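Local coordinates for putative translational inhibitor protein (Yersinia pestis, PDB 5V4D) that is of unknown function but belongs to the Rid (YjgF-like) family and may therefore act as an enamine/imine deaminase, at residues S5-K10 with A22-G27. Sequence-based numbering, arbitrary orientation.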
loop_
_atom_site.group_PDB
_atom_site.type_symbol
_atom_site.label_atom_id
_atom_site.label_comp_id
_atom_site.label_asym_id
_atom_site.label_seq_id
_atom_site.Cartn_x
_atom_site.Cartn_y
_atom_site.Cartn_z
ATOM N N SER A 5 1.698 -18.525 7.413
ATOM C CA SER A 5 0.517 -19.246 7.857
ATOM C C SER A 5 -0.744 -18.452 7.568
ATOM O O SER A 5 -0.721 -17.216 7.499
ATOM C CB SER A 5 0.573 -19.560 9.345
ATOM O OG SER A 5 0.549 -18.369 10.069
ATOM N N VAL A 6 -1.846 -19.194 7.377
ATOM C CA VAL A 6 -3.096 -18.606 6.922
ATOM C C VAL A 6 -3.967 -18.294 8.124
ATOM O O VAL A 6 -3.909 -18.981 9.162
ATOM C CB VAL A 6 -3.816 -19.535 5.925
ATOM C CG1 VAL A 6 -4.460 -20.724 6.684
ATOM C CG2 VAL A 6 -4.890 -18.781 5.186
ATOM N N ILE A 7 -4.787 -17.242 7.993
ATOM C CA ILE A 7 -5.847 -16.914 8.950
ATOM C C ILE A 7 -7.181 -17.112 8.243
ATOM O O ILE A 7 -7.395 -16.582 7.143
ATOM C CB ILE A 7 -5.753 -15.470 9.469
ATOM C CG1 ILE A 7 -4.421 -15.213 10.186
ATOM C CG2 ILE A 7 -6.933 -15.187 10.394
ATOM C CD1 ILE A 7 -4.203 -16.096 11.398
ATOM N N GLU A 8 -8.063 -17.913 8.852
ATOM C CA GLU A 8 -9.383 -18.203 8.289
ATOM C C GLU A 8 -10.377 -18.161 9.438
ATOM O O GLU A 8 -10.209 -18.894 10.422
ATOM C CB GLU A 8 -9.415 -19.589 7.622
ATOM C CG GLU A 8 -8.270 -19.875 6.649
ATOM C CD GLU A 8 -8.183 -21.361 6.203
ATOM O OE1 GLU A 8 -7.949 -22.248 7.066
ATOM O OE2 GLU A 8 -8.326 -21.631 4.983
ATOM N N THR A 9 -11.404 -17.320 9.314
ATOM C CA THR A 9 -12.491 -17.265 10.295
ATOM C C THR A 9 -13.827 -16.999 9.614
ATOM O O THR A 9 -13.918 -16.125 8.747
ATOM C CB THR A 9 -12.249 -16.214 11.393
ATOM O OG1 THR A 9 -13.421 -16.140 12.219
ATOM C CG2 THR A 9 -11.960 -14.825 10.859
ATOM N N LYS A 10 -14.870 -17.760 10.023
ATOM C CA LYS A 10 -16.207 -17.473 9.527
ATOM C C LYS A 10 -16.767 -16.153 10.059
ATOM O O LYS A 10 -17.824 -15.707 9.575
ATOM C CB LYS A 10 -17.177 -18.627 9.885
ATOM C CG LYS A 10 -16.944 -19.922 9.103
ATOM C CD LYS A 10 -16.857 -19.663 7.603
ATOM C CE LYS A 10 -17.286 -20.876 6.782
ATOM N NZ LYS A 10 -16.517 -22.101 7.137
ATOM N N ALA A 22 -6.046 -13.291 5.879
ATOM C CA ALA A 22 -4.792 -12.699 6.317
ATOM C C ALA A 22 -3.723 -13.775 6.273
ATOM O O ALA A 22 -4.027 -14.975 6.214
ATOM C CB ALA A 22 -4.908 -12.127 7.709
ATOM N N ILE A 23 -2.468 -13.319 6.243
ATOM C CA ILE A 23 -1.292 -14.190 6.262
ATOM C C ILE A 23 -0.401 -13.708 7.394
ATOM O O ILE A 23 -0.165 -12.503 7.515
ATOM C CB ILE A 23 -0.511 -14.123 4.931
ATOM C CG1 ILE A 23 -1.295 -14.762 3.789
ATOM C CG2 ILE A 23 0.906 -14.772 5.086
ATOM C CD1 ILE A 23 -1.518 -16.254 3.960
ATOM N N CYS A 24 0.090 -14.633 8.222
ATOM C CA CYS A 24 1.086 -14.286 9.231
ATOM C C CYS A 24 2.449 -14.755 8.756
ATOM O O CYS A 24 2.589 -15.881 8.282
ATOM C CB CYS A 24 0.772 -14.941 10.579
ATOM S SG CYS A 24 -0.747 -14.278 11.310
ATOM N N PHE A 25 3.462 -13.908 8.929
ATOM C CA PHE A 25 4.795 -14.265 8.465
ATOM C C PHE A 25 5.818 -13.436 9.220
ATOM O O PHE A 25 5.716 -12.203 9.227
ATOM C CB PHE A 25 4.951 -14.026 6.964
ATOM C CG PHE A 25 6.318 -14.372 6.472
ATOM C CD1 PHE A 25 7.209 -13.382 6.050
ATOM C CD2 PHE A 25 6.728 -15.693 6.478
ATOM C CE1 PHE A 25 8.486 -13.717 5.613
ATOM C CE2 PHE A 25 7.997 -16.035 6.030
ATOM C CZ PHE A 25 8.870 -15.025 5.595
ATOM N N ASN A 26 6.801 -14.104 9.834
ATOM C CA ASN A 26 7.874 -13.418 10.572
ATOM C C ASN A 26 7.334 -12.384 11.553
ATOM O O ASN A 26 7.848 -11.266 11.661
ATOM C CB ASN A 26 8.873 -12.775 9.616
ATOM C CG ASN A 26 9.754 -13.817 8.932
ATOM O OD1 ASN A 26 9.585 -15.026 9.156
ATOM N ND2 ASN A 26 10.701 -13.359 8.103
ATOM N N GLY A 27 6.272 -12.743 12.257
ATOM C CA GLY A 27 5.794 -11.859 13.306
ATOM C C GLY A 27 4.871 -10.739 12.854
ATOM O O GLY A 27 4.406 -9.963 13.705
#
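Ser-5 and Cys-24 form an antiparallel hydrogen-bonded pair: Ser-5 N donates to Cys-24 O at 2.9 Å, and Cys-24 N returns a bond to Ser-5 O at 2.8 Å. Ser-5 OG, placed between the backbone N and the carbonyl carbon (chi1 65°), lies 3.5 Å from Cys-24 CB. Ser-5 O is also approached by Ile-23 CA at 3.3 Å, a CA-H...O contact. Val-6, in the non-hydrogen-bonded pair with Ile-23, projects to the other side of the ribbon, where its CG2 touches Ile-23 CD1 only loosely; a second subunit packs on this face, with Ile-102 against Val-6 and Phe-103 against Ile-23. Ile-7 N donates to Ala-22 O at 3.0 Å, coming from above the carbonyl plane, 39° out of it. The Ile-7 side chain spans two neighbours, CB lying 3.9 Å from Ala-22 CB while CD1 meets Cys-24 SG at 3.9 Å. Leu-29 touches all three of these side chains, and helix 49-66 adds Val-63 against Ala-22 and Gln-66 against Ile-7. Strand 5-7 is thereby joined antiparallel to strand 22-25 as an outermost strand of this chain's sheet, in the alpha-beta fold of the YjgF-like family.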